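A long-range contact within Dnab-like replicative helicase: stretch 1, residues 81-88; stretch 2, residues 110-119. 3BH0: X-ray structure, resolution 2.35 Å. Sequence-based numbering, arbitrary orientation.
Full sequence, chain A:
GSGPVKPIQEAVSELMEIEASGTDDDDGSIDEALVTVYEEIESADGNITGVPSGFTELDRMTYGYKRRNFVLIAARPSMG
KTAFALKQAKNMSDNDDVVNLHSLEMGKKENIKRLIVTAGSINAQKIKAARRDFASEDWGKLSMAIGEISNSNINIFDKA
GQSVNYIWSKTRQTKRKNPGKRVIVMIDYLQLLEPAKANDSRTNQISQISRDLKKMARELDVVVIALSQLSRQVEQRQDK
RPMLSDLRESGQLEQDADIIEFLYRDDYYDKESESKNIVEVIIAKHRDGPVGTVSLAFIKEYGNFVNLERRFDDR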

# COMPACT_ATOMS: atom_id res chain seq x y z
N LYS A 81 9.00 0.25 3.18
CA LYS A 81 7.78 -0.41 2.67
C LYS A 81 6.57 -0.36 3.60
O LYS A 81 5.49 0.05 3.19
CB LYS A 81 8.12 -1.86 2.34
CG LYS A 81 7.06 -2.68 1.63
CD LYS A 81 7.69 -3.94 1.01
CE LYS A 81 8.10 -4.97 2.06
NZ LYS A 81 9.21 -5.84 1.56
N THR A 82 6.77 -0.78 4.85
CA THR A 82 5.69 -0.79 5.84
C THR A 82 5.23 0.62 6.20
O THR A 82 4.04 0.94 6.14
CB THR A 82 6.09 -1.58 7.14
OG1 THR A 82 6.45 -2.92 6.79
CG2 THR A 82 4.91 -1.64 8.12
N ALA A 83 6.20 1.45 6.58
CA ALA A 83 6.00 2.87 6.85
C ALA A 83 5.26 3.56 5.71
O ALA A 83 4.35 4.34 5.95
CB ALA A 83 7.36 3.55 7.11
N PHE A 84 5.66 3.25 4.48
CA PHE A 84 5.07 3.81 3.26
C PHE A 84 3.62 3.35 3.05
O PHE A 84 2.74 4.17 2.71
CB PHE A 84 5.94 3.43 2.06
CG PHE A 84 5.40 3.86 0.74
CD1 PHE A 84 5.57 5.17 0.29
CD2 PHE A 84 4.77 2.95 -0.09
CE1 PHE A 84 5.09 5.56 -0.96
CE2 PHE A 84 4.29 3.34 -1.34
CZ PHE A 84 4.45 4.65 -1.77
N ALA A 85 3.39 2.06 3.24
CA ALA A 85 2.04 1.51 3.17
C ALA A 85 1.12 2.11 4.25
O ALA A 85 -0.00 2.54 3.95
CB ALA A 85 2.07 -0.01 3.25
N LEU A 86 1.59 2.15 5.49
CA LEU A 86 0.77 2.71 6.57
C LEU A 86 0.50 4.19 6.35
O LEU A 86 -0.58 4.68 6.65
CB LEU A 86 1.35 2.44 7.97
CG LEU A 86 1.32 0.98 8.45
CD1 LEU A 86 2.24 0.78 9.61
CD2 LEU A 86 -0.07 0.46 8.78
N LYS A 87 1.48 4.88 5.79
CA LYS A 87 1.32 6.29 5.50
C LYS A 87 0.12 6.44 4.57
O LYS A 87 -0.86 7.09 4.92
CB LYS A 87 2.62 6.85 4.92
CG LYS A 87 2.59 8.32 4.55
CD LYS A 87 2.33 9.21 5.75
CE LYS A 87 2.11 10.64 5.28
NZ LYS A 87 2.03 11.54 6.46
N GLN A 88 0.19 5.76 3.43
CA GLN A 88 -0.92 5.63 2.49
C GLN A 88 -2.24 5.25 3.15
O GLN A 88 -3.26 5.90 2.91
CB GLN A 88 -0.60 4.62 1.39
CG GLN A 88 0.47 5.08 0.44
CD GLN A 88 0.36 4.47 -0.95
OE1 GLN A 88 1.37 4.17 -1.58
NE2 GLN A 88 -0.86 4.29 -1.43
N GLU A 110 0.86 -3.57 17.23
CA GLU A 110 2.09 -3.14 16.58
C GLU A 110 1.86 -2.16 15.43
O GLU A 110 2.62 -1.23 15.27
CB GLU A 110 2.84 -4.36 16.09
CG GLU A 110 4.33 -4.27 16.27
CD GLU A 110 5.01 -5.63 16.11
OE1 GLU A 110 4.50 -6.65 16.65
OE2 GLU A 110 6.08 -5.69 15.46
N ASN A 111 0.82 -2.40 14.64
CA ASN A 111 0.39 -1.49 13.58
C ASN A 111 -0.10 -0.17 14.14
O ASN A 111 0.23 0.89 13.63
CB ASN A 111 -0.73 -2.13 12.72
CG ASN A 111 -0.21 -3.21 11.77
OD1 ASN A 111 0.30 -2.91 10.70
ND2 ASN A 111 -0.32 -4.46 12.18
N ILE A 112 -0.89 -0.25 15.21
CA ILE A 112 -1.50 0.92 15.85
C ILE A 112 -0.46 1.86 16.46
O ILE A 112 -0.59 3.08 16.35
CB ILE A 112 -2.58 0.50 16.90
CG1 ILE A 112 -3.81 -0.05 16.19
CG2 ILE A 112 -3.00 1.69 17.77
CD1 ILE A 112 -4.73 -0.85 17.08
N LYS A 113 0.58 1.30 17.08
CA LYS A 113 1.67 2.13 17.62
C LYS A 113 2.38 2.91 16.51
O LYS A 113 2.64 4.10 16.66
CB LYS A 113 2.66 1.33 18.46
CG LYS A 113 2.15 1.04 19.88
CD LYS A 113 3.11 0.15 20.66
CE LYS A 113 2.72 -0.00 22.14
NZ LYS A 113 1.80 -1.15 22.37
N ARG A 114 2.65 2.25 15.38
CA ARG A 114 3.23 2.95 14.23
C ARG A 114 2.33 4.09 13.74
O ARG A 114 2.81 5.19 13.43
CB ARG A 114 3.50 2.01 13.08
CG ARG A 114 4.62 1.06 13.26
CD ARG A 114 4.67 0.21 12.02
NE ARG A 114 5.82 -0.68 12.01
CZ ARG A 114 6.84 -0.59 11.15
NH1 ARG A 114 6.86 0.36 10.21
NH2 ARG A 114 7.84 -1.47 11.24
N LEU A 115 1.04 3.81 13.64
CA LEU A 115 0.05 4.82 13.23
C LEU A 115 0.07 6.04 14.16
O LEU A 115 0.07 7.17 13.68
CB LEU A 115 -1.35 4.20 13.16
CG LEU A 115 -1.62 3.27 11.98
CD1 LEU A 115 -2.98 2.60 12.12
CD2 LEU A 115 -1.51 4.00 10.64
N ILE A 116 0.08 5.79 15.48
CA ILE A 116 0.23 6.83 16.50
C ILE A 116 1.54 7.62 16.34
O ILE A 116 1.53 8.84 16.20
CB ILE A 116 0.14 6.24 17.92
CG1 ILE A 116 -1.30 5.83 18.25
CG2 ILE A 116 0.66 7.24 18.97
CD1 ILE A 116 -1.41 4.75 19.31
N VAL A 117 2.66 6.91 16.35
CA VAL A 117 3.97 7.52 16.16
C VAL A 117 4.00 8.46 14.95
O VAL A 117 4.48 9.59 15.06
CB VAL A 117 5.08 6.44 16.05
CG1 VAL A 117 6.36 6.99 15.44
CG2 VAL A 117 5.34 5.82 17.42
N THR A 118 3.46 8.01 13.81
CA THR A 118 3.45 8.83 12.60
C THR A 118 2.51 10.04 12.68
O THR A 118 2.88 11.16 12.29
CB THR A 118 3.13 8.00 11.32
OG1 THR A 118 3.87 6.78 11.33
CG2 THR A 118 3.48 8.80 10.07
N ALA A 119 1.29 9.82 13.19
CA ALA A 119 0.27 10.87 13.24
C ALA A 119 0.69 12.02 14.17
O ALA A 119 0.65 13.19 13.77
CB ALA A 119 -1.08 10.29 13.66
O HOH W 1 3.80 5.17 8.50

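How do the two helices meet? Helix 81-88 and helix 110-119 cross steeply, with 74° between their N-to-C directions and a closest approach of 10.4 Å between axes. At that spacing the backbones stay apart and side chains fill the gap; the nearest CA atoms in the register, those of Leu-86 and Leu-115, are 7.0 Å apart. The two sides together bury 308 Å².

What forms the apolar part of the contact? Leu-86 is its centre: it gives up 92 Å², the largest share of any residue, and its CA-to-CB bond points toward the second helix. It reaches three residues spaced along that helix. CD1 of Leu-86 packs 3.5 Å from CD of Arg-114, so the aliphatic part of the arginine serves as a hydrocarbon surface. CD2 of Leu-86 lies 3.9 Å from OD1 of Asn-111, a van der Waals contact with a polar atom. CB of Leu-86 lies 4.2 Å from CD2 of Leu-115, whose CA-to-CB bond points sideways although the end of the side chain comes nearer. Further along, CD of Lys-87 approaches CG2 of Thr-118 at 4.5 Å, a looser touch between the methylene chain of one residue and the methyl group of the other.

What does the charged end of Arg-114 do? Its chain is extended through chi2 and chi3, both t, and carries the guanidinium to the first helix near Thr-82 and Ala-83. The methyl CG2 of Thr-82 sits over one face of the guanidinium, 3.5 Å from NH1 of Arg-114. NH1 of Arg-114 is also 3.8 Å from the backbone N of Ala-83, an approach that brings two nitrogens together and is packing rather than pairing. Arg-114 thus contributes along its length, with CD against Leu-86 and NH1 against Thr-82 and Ala-83.

Where, then, does hydrogen bonding enter? No direct hydrogen bond joins the stretches, but water 1 bridges them, donating to Ala-83 O at 2.7 Å and to Thr-118 OG1 at 3.3 Å. The carbonyl of Ala-83 also accepts the backbone bond from Lys-87 N, at 2.9 Å between N and O, so the water adds a second partner without breaking the helix. Within each helix the backbone is held by i to i+4 bonds; the one from Arg-114 N to Glu-110 O, at 3.5 Å, is weak.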